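Local coordinates for protein lipolytic enzyme, G-D-S-L family (Bacteroides thetaiotaomicron, PDB 7BR2) that metabolises the drug diltiazem as a gut-bacterial serine esterase of the SGNH (GDSL) hydrolase family, at residues Y65-N68 and K69-D72; K109-E112 and S113-N116; T308-K311 and G312-L316. One frame throughout, in Å; residues are numbered along the deposited sequence.

Interaction 1: Y65-N68 and K69-D72; sequences YDMN and KRLD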
ATOM      1  N   TYR A  65      -8.327  15.962 -15.101  1.00 35.63           N
ATOM      2  CA  TYR A  65      -9.432  16.006 -16.054  1.00 34.76           C
ATOM      3  C   TYR A  65     -10.102  14.635 -16.201  1.00 35.85           C
ATOM      4  O   TYR A  65     -11.339  14.529 -16.145  1.00 33.11           O
ATOM      5  CB  TYR A  65      -8.920  16.521 -17.411  1.00 31.93           C
ATOM      6  CG  TYR A  65      -9.890  16.302 -18.554  1.00 40.69           C
ATOM      7  CD1 TYR A  65     -10.910  17.214 -18.817  1.00 36.06           C
ATOM      8  CD2 TYR A  65      -9.799  15.168 -19.367  1.00 36.47           C
ATOM      9  CE1 TYR A  65     -11.807  16.999 -19.861  1.00 40.16           C
ATOM     10  CE2 TYR A  65     -10.694  14.949 -20.411  1.00 32.47           C
ATOM     11  CZ  TYR A  65     -11.693  15.861 -20.651  1.00 40.44           C
ATOM     12  OH  TYR A  65     -12.577  15.634 -21.690  1.00 42.98           O
ATOM     13  N   ASP A  66      -9.302  13.563 -16.330  1.00 30.73           N
ATOM     14  CA  ASP A  66      -9.861  12.218 -16.510  1.00 33.94           C
ATOM     15  C   ASP A  66     -10.503  11.688 -15.230  1.00 29.48           C
ATOM     16  O   ASP A  66     -11.586  11.075 -15.260  1.00 34.80           O
ATOM     17  CB  ASP A  66      -8.764  11.269 -16.977  1.00 31.04           C
ATOM     18  CG  ASP A  66      -8.021  11.791 -18.183  1.00 37.15           C
ATOM     19  OD1 ASP A  66      -8.650  11.879 -19.259  1.00 41.14           O
ATOM     20  OD2 ASP A  66      -6.812  12.100 -18.067  1.00 35.71           O
ATOM     21  N   MET A  67      -9.823  11.880 -14.106  1.00 32.08           N
ATOM     22  CA  MET A  67     -10.376  11.523 -12.809  1.00 27.87           C
ATOM     23  C   MET A  67     -11.735  12.185 -12.587  1.00 29.14           C
ATOM     24  O   MET A  67     -12.697  11.535 -12.132  1.00 28.65           O
ATOM     25  CB  MET A  67      -9.364  11.914 -11.739  1.00 28.81           C
ATOM     26  CG  MET A  67      -8.077  11.102 -11.834  1.00 31.14           C
ATOM     27  SD  MET A  67      -6.872  11.598 -10.570  1.00 32.66           S
ATOM     28  CE  MET A  67      -5.333  10.962 -11.211  1.00 29.84           C
ATOM     29  N   ASN A  68     -11.845  13.472 -12.945  1.00 32.11           N
ATOM     30  CA  ASN A  68     -13.114  14.176 -12.818  1.00 28.67           C
ATOM     31  C   ASN A  68     -14.180  13.579 -13.729  1.00 32.37           C
ATOM     32  O   ASN A  68     -15.342  13.460 -13.324  1.00 33.16           O
ATOM     33  CB  ASN A  68     -12.937  15.664 -13.131  1.00 32.48           C
ATOM     34  CG  ASN A  68     -14.243  16.437 -13.015  1.00 33.41           C
ATOM     35  OD1 ASN A  68     -14.768  16.618 -11.917  1.00 34.62           O
ATOM     36  ND2 ASN A  68     -14.795  16.854 -14.152  1.00 25.65           N
ATOM     37  N   LYS A  69     -13.821  13.266 -14.988  1.00 37.53           N
ATOM     38  CA  LYS A  69     -14.777  12.641 -15.912  1.00 32.96           C
ATOM     39  C   LYS A  69     -15.382  11.368 -15.333  1.00 31.47           C
ATOM     40  O   LYS A  69     -16.552  11.058 -15.591  1.00 29.64           O
ATOM     41  CB  LYS A  69     -14.124  12.256 -17.246  1.00 33.00           C
ATOM     42  CG  LYS A  69     -13.802  13.310 -18.264  1.00 37.29           C
ATOM     43  CD  LYS A  69     -13.316  12.587 -19.545  1.00 35.86           C
ATOM     44  CE  LYS A  69     -12.424  11.407 -19.179  1.00 39.43           C
ATOM     45  NZ  LYS A  69     -12.413  10.265 -20.134  1.00 29.88           N
ATOM     46  N   ARG A  70     -14.586  10.586 -14.594  1.00 26.70           N
ATOM     47  CA  ARG A  70     -15.045   9.257 -14.179  1.00 27.36           C
ATOM     48  C   ARG A  70     -15.499   9.172 -12.721  1.00 27.29           C
ATOM     49  O   ARG A  70     -15.782   8.070 -12.247  1.00 27.10           O
ATOM     50  CB  ARG A  70     -13.962   8.208 -14.436  1.00 25.71           C
ATOM     51  CG  ARG A  70     -12.701   8.369 -13.624  1.00 27.78           C
ATOM     52  CD  ARG A  70     -11.737   7.226 -13.951  1.00 30.46           C
ATOM     53  NE  ARG A  70     -10.352   7.508 -13.566  1.00 30.10           N
ATOM     54  CZ  ARG A  70      -9.787   7.093 -12.437  1.00 34.16           C
ATOM     55  NH1 ARG A  70     -10.490   6.367 -11.567  1.00 29.57           N
ATOM     56  NH2 ARG A  70      -8.514   7.392 -12.186  1.00 27.67           N
ATOM     57  N   LEU A  71     -15.561  10.295 -11.997  1.00 26.76           N
ATOM     58  CA  LEU A  71     -16.070  10.251 -10.619  1.00 26.51           C
ATOM     59  C   LEU A  71     -17.417   9.516 -10.476  1.00 25.36           C
ATOM     60  O   LEU A  71     -17.567   8.657  -9.599  1.00 27.73           O
ATOM     61  CB  LEU A  71     -16.203  11.667 -10.058  1.00 26.12           C
ATOM     62  CG  LEU A  71     -14.918  12.383  -9.655  1.00 30.76           C
ATOM     63  CD1 LEU A  71     -15.244  13.756  -9.070  1.00 34.26           C
ATOM     64  CD2 LEU A  71     -14.121  11.538  -8.696  1.00 30.25           C
ATOM     65  N   ASP A  72     -18.421   9.849 -11.298  1.00 25.39           N
ATOM     66  CA  ASP A  72     -19.743   9.241 -11.107  1.00 27.93           C
ATOM     67  C   ASP A  72     -19.713   7.727 -11.338  1.00 30.55           C
ATOM     68  O   ASP A  72     -20.214   6.950 -10.513  1.00 31.06           O
ATOM     69  CB  ASP A  72     -20.785   9.869 -12.041  1.00 29.88           C
ATOM     70  CG  ASP A  72     -21.286  11.222 -11.577  1.00 27.87           C
ATOM     71  OD1 ASP A  72     -21.487  11.415 -10.363  1.00 30.68           O
ATOM     72  OD2 ASP A  72     -21.521  12.091 -12.444  1.00 33.16           O
TER
HETATM   73  O   HOH W   1      -9.751   9.750 -21.712  1.00 40.54           O
HETATM   74  O   HOH W   2     -18.034  12.077 -13.142  1.00 27.89           O
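Lys69 lays its aliphatic chain against the ring of Tyr65, one turn earlier on helix 64-75. CG of Lys69 sits 4.0 Å above one face of that ring, displaced toward its rim, and CD comes within 3.6 Å of Tyr65 CE2. A bend about the CG-CD bond (chi3 -40°) swings CE and the ammonium off the ring and alongside Asp66. The charges do not meet: Lys69 NZ is 4.2 Å from Asp66 OD1. A water bridges them, accepting from Lys69 NZ at 3.1 Å and giving a weaker bond to OD1, while NZ also reaches Gln378 and Gln379. Asp66 keeps its other oxygen, OD2, for the backbone N of Thr63 at the start of the helix.

Met67 and Arg70 run side by side on the inner flank. Met67 CG touches Arg70 NH2 at 3.8 Å, while the guanidinium pairs with Asp62 and Asp74 and the thioether chain packs toward Leu25, Phe87 and Met120. Asn68 is turned toward helix 102-125, where Gln119 and Met120 meet it. Its OD1 passes 4.1 Å from Leu71 CD1, a purely van der Waals approach. Asn68 O takes a weak direct bond from Leu71 N; it also receives a second water at 3.0 Å, and that water accepts from the backbone N of Asp72.

Lysine here thus serves two ends: methylenes cover an aromatic face, while the ammonium, held by water and two glutamine oxygens, probably feels the carboxylate of Asp66 only as a softened, solvent-mediated attraction.

Interaction 2: K109-E112 and S113-N116; sequences KYQE and SIKN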
ATOM      1  N   LYS A 109       0.880  24.045 -17.292  1.00 44.59           N
ATOM      2  CA  LYS A 109       0.449  22.743 -16.798  1.00 48.80           C
ATOM      3  C   LYS A 109      -0.111  22.847 -15.382  1.00 49.64           C
ATOM      4  O   LYS A 109      -1.136  22.227 -15.064  1.00 48.30           O
ATOM      5  CB  LYS A 109       1.616  21.755 -16.847  1.00 46.11           C
ATOM      6  CG  LYS A 109       1.961  21.274 -18.245  1.00 43.15           C
ATOM      7  CD  LYS A 109       0.685  21.021 -19.041  1.00 48.70           C
ATOM      8  CE  LYS A 109       0.881  19.938 -20.090  1.00 47.50           C
ATOM      9  NZ  LYS A 109      -0.226  19.888 -21.088  1.00 55.71           N
ATOM     10  N   TYR A 110       0.532  23.643 -14.523  1.00 48.50           N
ATOM     11  CA  TYR A 110      -0.009  23.855 -13.186  1.00 44.95           C
ATOM     12  C   TYR A 110      -1.403  24.465 -13.250  1.00 44.65           C
ATOM     13  O   TYR A 110      -2.311  24.042 -12.516  1.00 52.15           O
ATOM     14  CB  TYR A 110       0.931  24.738 -12.363  1.00 46.45           C
ATOM     15  CG  TYR A 110       0.289  25.254 -11.102  1.00 45.31           C
ATOM     16  CD1 TYR A 110       0.206  24.469  -9.969  1.00 43.46           C
ATOM     17  CD2 TYR A 110      -0.254  26.525 -11.056  1.00 49.01           C
ATOM     18  CE1 TYR A 110      -0.402  24.938  -8.824  1.00 47.34           C
ATOM     19  CE2 TYR A 110      -0.857  27.003  -9.920  1.00 48.58           C
ATOM     20  CZ  TYR A 110      -0.932  26.210  -8.807  1.00 47.07           C
ATOM     21  OH  TYR A 110      -1.546  26.707  -7.676  1.00 47.61           O
ATOM     22  N   GLN A 111      -1.594  25.460 -14.119  1.00 41.54           N
ATOM     23  CA  GLN A 111      -2.894  26.124 -14.184  1.00 47.59           C
ATOM     24  C   GLN A 111      -3.971  25.177 -14.690  1.00 46.59           C
ATOM     25  O   GLN A 111      -5.060  25.094 -14.105  1.00 40.15           O
ATOM     26  CB  GLN A 111      -2.808  27.369 -15.074  1.00 49.40           C
ATOM     27  CG  GLN A 111      -1.960  28.486 -14.466  1.00 54.10           C
ATOM     28  CD  GLN A 111      -2.537  29.005 -13.162  1.00 50.76           C
ATOM     29  OE1 GLN A 111      -3.746  28.960 -12.944  1.00 52.73           O
ATOM     30  NE2 GLN A 111      -1.669  29.457 -12.272  1.00 50.74           N
ATOM     31  N   GLU A 112      -3.664  24.423 -15.747  1.00 39.15           N
ATOM     32  CA  GLU A 112      -4.617  23.449 -16.265  1.00 46.45           C
ATOM     33  C   GLU A 112      -4.975  22.417 -15.199  1.00 44.74           C
ATOM     34  O   GLU A 112      -6.156  22.076 -15.008  1.00 42.76           O
ATOM     35  CB  GLU A 112      -4.028  22.776 -17.499  1.00 43.38           C
ATOM     36  CG  GLU A 112      -4.973  21.862 -18.244  1.00 53.16           C
ATOM     37  CD  GLU A 112      -4.265  20.997 -19.274  1.00 56.94           C
ATOM     38  OE1 GLU A 112      -4.939  20.131 -19.871  1.00 59.64           O
ATOM     39  OE2 GLU A 112      -3.050  21.203 -19.510  1.00 55.04           O
ATOM     40  N   SER A 113      -3.972  21.957 -14.452  1.00 38.62           N
ATOM     41  CA  SER A 113      -4.223  20.926 -13.461  1.00 41.60           C
ATOM     42  C   SER A 113      -5.164  21.429 -12.376  1.00 42.27           C
ATOM     43  O   SER A 113      -6.177  20.787 -12.085  1.00 38.52           O
ATOM     44  CB  SER A 113      -2.911  20.453 -12.853  1.00 38.62           C
ATOM     45  OG  SER A 113      -3.142  19.333 -12.039  1.00 38.57           O
ATOM     46  N   ILE A 114      -4.879  22.601 -11.796  1.00 41.04           N
ATOM     47  CA  ILE A 114      -5.750  23.047 -10.705  1.00 38.34           C
ATOM     48  C   ILE A 114      -7.126  23.448 -11.237  1.00 43.08           C
ATOM     49  O   ILE A 114      -8.134  23.332 -10.524  1.00 43.63           O
ATOM     50  CB  ILE A 114      -5.098  24.175  -9.883  1.00 42.71           C
ATOM     51  CG1 ILE A 114      -4.884  25.423 -10.734  1.00 42.36           C
ATOM     52  CG2 ILE A 114      -3.808  23.691  -9.180  1.00 40.10           C
ATOM     53  CD1 ILE A 114      -4.302  26.592  -9.965  1.00 53.95           C
ATOM     54  N   LYS A 115      -7.217  23.860 -12.502  1.00 41.13           N
ATOM     55  CA  LYS A 115      -8.534  24.107 -13.075  1.00 43.89           C
ATOM     56  C   LYS A 115      -9.371  22.828 -13.046  1.00 43.83           C
ATOM     57  O   LYS A 115     -10.541  22.846 -12.638  1.00 37.70           O
ATOM     58  CB  LYS A 115      -8.383  24.666 -14.499  1.00 39.95           C
ATOM     59  CG  LYS A 115      -9.703  25.065 -15.184  1.00 46.56           C
ATOM     60  CD  LYS A 115      -9.551  25.218 -16.692  1.00 48.43           C
ATOM     61  CE  LYS A 115     -10.903  25.253 -17.386  1.00 54.80           C
ATOM     62  NZ  LYS A 115     -11.301  26.644 -17.714  1.00 61.31           N
ATOM     63  N   ASN A 116      -8.777  21.700 -13.440  1.00 34.08           N
ATOM     64  CA  ASN A 116      -9.533  20.443 -13.381  1.00 37.55           C
ATOM     65  C   ASN A 116      -9.797  20.001 -11.938  1.00 39.07           C
ATOM     66  O   ASN A 116     -10.917  19.557 -11.591  1.00 38.55           O
ATOM     67  CB  ASN A 116      -8.795  19.361 -14.154  1.00 35.30           C
ATOM     68  CG  ASN A 116      -8.767  19.657 -15.624  1.00 41.23           C
ATOM     69  OD1 ASN A 116      -9.804  19.982 -16.212  1.00 38.60           O
ATOM     70  ND2 ASN A 116      -7.583  19.595 -16.228  1.00 40.34           N
TER
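Tyr110 overlaps both branches of Ile114, four residues on, the side chains meeting at a slant. CD1 of the isoleucine lies 3.5 Å from Tyr110 CE2, and its CG2 lies 3.6 Å from Tyr110 CE1, both from one side of the ring plane. This is an i to i+4 pair on helix 102-125, one of the helices that accompany the parallel five-stranded sheet of the SGNH hydrolase fold, whose strand order is 2-1-3-4-5.

The two-pronged grip depends on an uncommon helical rotamer. With chi1 at 64°, CG1 of Ile114 stands between its own backbone N and carbonyl carbon and presses 3.4 Å from Gln111 O, in the preceding turn. CD1 is thereby carried out to the ring and also past Gln111 OE1. The amide of Gln111 has its NE2 in the plane of the Tyr110 ring, at its edge, and bonded to Glu107. Arg161 adds a cation-pi contact to the ring, and Ile162 and Tyr165 of helix 155-173 pack against this same patch.

Underneath, the main chain is regular: Ile114 N donates to Tyr110 O at 3.0 Å in a nearly straight bond (170°). A quarter-turn round the helix, Ser113 is buried and sends OG to Asp91, its CB resting against the carbonyl of Lys109. On the outer face Lys109 and Glu112 form a long salt bridge, with NZ 3.5 Å from OE2 and the hydrogen bond within it weak. The Glu112 carbonyl O takes the backbone N of Asn116 at 3.1 Å, while Asn116 ND2, equally near that oxygen, is turned at too poor an angle to bond.

Interaction 3: T308-K311 and G312-L316; sequences TGLK and GQYKL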
ATOM      1  N   THR A 308      13.869 -12.342  30.220  1.00 59.54           N
ATOM      2  CA  THR A 308      14.950 -12.020  31.146  1.00 62.75           C
ATOM      3  C   THR A 308      14.932 -13.092  32.219  1.00 59.59           C
ATOM      4  O   THR A 308      13.963 -13.185  32.972  1.00 64.66           O
ATOM      5  CB  THR A 308      14.769 -10.643  31.780  1.00 53.69           C
ATOM      6  OG1 THR A 308      13.626 -10.693  32.636  1.00 57.46           O
ATOM      7  CG2 THR A 308      14.533  -9.583  30.714  1.00 57.01           C
ATOM      8  N   GLY A 309      16.058 -13.751  32.410  1.00 62.47           N
ATOM      9  CA  GLY A 309      16.151 -14.919  33.256  1.00 70.01           C
ATOM     10  C   GLY A 309      17.444 -15.618  32.934  1.00 68.43           C
ATOM     11  O   GLY A 309      18.379 -14.973  32.466  1.00 71.26           O
ATOM     12  N   LEU A 310      17.528 -16.916  33.210  1.00 69.59           N
ATOM     13  CA  LEU A 310      18.795 -17.632  33.081  1.00 77.16           C
ATOM     14  C   LEU A 310      19.468 -17.447  31.736  1.00 70.46           C
ATOM     15  O   LEU A 310      18.807 -17.075  30.751  1.00 73.15           O
ATOM     16  CB  LEU A 310      18.573 -19.111  33.344  1.00 78.74           C
ATOM     17  CG  LEU A 310      18.264 -19.497  34.784  1.00 85.12           C
ATOM     18  CD1 LEU A 310      18.420 -20.978  34.744  1.00 80.33           C
ATOM     19  CD2 LEU A 310      19.183 -18.873  35.877  1.00 77.94           C
ATOM     20  N   LYS A 311      20.773 -17.688  31.685  1.00 69.73           N
ATOM     21  CA  LYS A 311      21.579 -17.321  30.538  1.00 63.60           C
ATOM     22  C   LYS A 311      22.280 -18.569  29.983  1.00 60.57           C
ATOM     23  O   LYS A 311      22.133 -19.684  30.494  1.00 58.60           O
ATOM     24  CB  LYS A 311      22.584 -16.227  30.930  1.00 69.32           C
ATOM     25  CG  LYS A 311      21.971 -15.039  31.708  1.00 72.69           C
ATOM     26  CD  LYS A 311      21.553 -13.866  30.804  1.00 71.00           C
ATOM     27  CE  LYS A 311      20.694 -12.848  31.550  1.00 66.70           C
ATOM     28  NZ  LYS A 311      20.797 -11.490  30.927  1.00 61.55           N
ATOM     29  N   GLY A 312      23.038 -18.360  28.919  1.00 59.22           N
ATOM     30  CA  GLY A 312      23.527 -19.449  28.107  1.00 59.90           C
ATOM     31  C   GLY A 312      22.941 -19.325  26.717  1.00 65.68           C
ATOM     32  O   GLY A 312      22.487 -18.241  26.330  1.00 59.88           O
ATOM     33  N   GLN A 313      22.943 -20.410  25.950  1.00 62.74           N
ATOM     34  CA  GLN A 313      22.345 -20.401  24.620  1.00 64.27           C
ATOM     35  C   GLN A 313      21.106 -21.280  24.554  1.00 60.09           C
ATOM     36  O   GLN A 313      21.089 -22.405  25.075  1.00 56.78           O
ATOM     37  CB  GLN A 313      23.341 -20.786  23.530  1.00 59.63           C
ATOM     38  CG  GLN A 313      24.190 -19.585  23.187  1.00 62.72           C
ATOM     39  CD  GLN A 313      25.157 -19.848  22.078  1.00 68.79           C
ATOM     40  OE1 GLN A 313      24.805 -19.785  20.902  1.00 67.26           O
ATOM     41  NE2 GLN A 313      26.404 -20.145  22.445  1.00 76.06           N
ATOM     42  N   TYR A 314      20.071 -20.739  23.923  1.00 59.87           N
ATOM     43  CA  TYR A 314      18.792 -21.399  23.823  1.00 58.05           C
ATOM     44  C   TYR A 314      18.366 -21.468  22.365  1.00 57.11           C
ATOM     45  O   TYR A 314      18.769 -20.653  21.520  1.00 55.68           O
ATOM     46  CB  TYR A 314      17.716 -20.668  24.669  1.00 55.09           C
ATOM     47  CG  TYR A 314      17.941 -20.714  26.184  1.00 54.45           C
ATOM     48  CD1 TYR A 314      18.897 -19.911  26.789  1.00 57.15           C
ATOM     49  CD2 TYR A 314      17.194 -21.560  27.004  1.00 55.45           C
ATOM     50  CE1 TYR A 314      19.110 -19.948  28.165  1.00 60.05           C
ATOM     51  CE2 TYR A 314      17.403 -21.602  28.388  1.00 57.30           C
ATOM     52  CZ  TYR A 314      18.367 -20.794  28.955  1.00 59.12           C
ATOM     53  OH  TYR A 314      18.589 -20.821  30.315  1.00 67.36           O
ATOM     54  N   LYS A 315      17.558 -22.479  22.087  1.00 58.06           N
ATOM     55  CA  LYS A 315      16.910 -22.680  20.807  1.00 47.97           C
ATOM     56  C   LYS A 315      15.446 -22.317  20.972  1.00 50.11           C
ATOM     57  O   LYS A 315      14.781 -22.800  21.901  1.00 41.86           O
ATOM     58  CB  LYS A 315      17.057 -24.112  20.322  1.00 50.69           C
ATOM     59  CG  LYS A 315      16.586 -24.279  18.903  1.00 51.91           C
ATOM     60  CD  LYS A 315      16.794 -25.691  18.413  1.00 63.07           C
ATOM     61  CE  LYS A 315      17.122 -26.669  19.521  1.00 67.32           C
ATOM     62  NZ  LYS A 315      17.910 -27.816  18.974  1.00 70.19           N
ATOM     63  N   LEU A 316      14.984 -21.409  20.117  1.00 44.51           N
ATOM     64  CA  LEU A 316      13.601 -20.965  20.118  1.00 43.81           C
ATOM     65  C   LEU A 316      12.793 -21.870  19.204  1.00 43.27           C
ATOM     66  O   LEU A 316      13.135 -22.031  18.029  1.00 39.32           O
ATOM     67  CB  LEU A 316      13.489 -19.519  19.648  1.00 42.49           C
ATOM     68  CG  LEU A 316      12.050 -19.084  19.361  1.00 40.49           C
ATOM     69  CD1 LEU A 316      11.179 -19.168  20.612  1.00 44.47           C
ATOM     70  CD2 LEU A 316      12.025 -17.695  18.767  1.00 40.64           C
TER
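Tyr314 carries nearly all the close packing of this turn, reaching back from the strand to the loop that leads into it. Its phenol end does the touching: Tyr314 OH lies 3.5 Å from Leu310 CB. Tyr314 CE1 comes to 3.8 Å from Lys311 O, with the carbonyl of Leu310 only slightly farther from the same ring atom. The carbonyls approach the ring at a slant, and no hydrogen bond joins the two segments; Lys311 O instead takes a weak bond from Lys449 NZ. With chi1 at -66° the ring is directed into the bend, and Leu331 of helix 328-333 and Lys449 of strand 443-449 close on it from outside the loop.

Segment 308-311 leaves strand 303-308 of a mixed sheet and delivers the chain to strand 313-318 of a separate antiparallel sheet, so the bend is a beta-beta connection between sheets. The new strand is bonded at once to its neighbours, Tyr314 with Trp326 and Gln313 with Ile450, by backbone hydrogen bonds. Gly312 makes the turn: at phi 117° and psi -161°, any CB would collide with the carbonyl O of Lys311, a conformation that only glycine accepts readily. Replacing Tyr314 with an alanine would probably leave Leu310 CB and the two loop carbonyls without their aromatic packing partner and allow the bend more play.

The solvent side is looser. Leu310 offers only its CB to the tyrosine, and its side chain also touches Asn239 and Lys259. Lys311 is kinked about its CB-CG bond and lies near Ala328 and Ala332. Gln313, exposed, points away from the loop, its side chain nowhere closer than 6.9 Å to segment 308-311.

Interactions 1 and 2 belong to the hydrolase domain and sit on two helices of it, 64-75 and 102-125; the centres of the two interactions are about 14 Å apart, and they meet directly where Tyr65 CB packs against Asn116 ND2 at 3.6 Å. Both are partly buried. Interaction 2 keeps four regular i to i+4 bonds beneath apolar tyrosine-isoleucine packing, whereas interaction 1 is less regular, with weak i to i+3 bonds around Arg70, and mixes aliphatic-aromatic cover with a water-bridged charge pair. Interaction 3 lies on the opposite side of the chain's centre, about 45 Å from interaction 1 between nearest atoms. There a surface loop linking two beta sheets is packed against by one tyrosine ring, with no hydrogen bond between its segments.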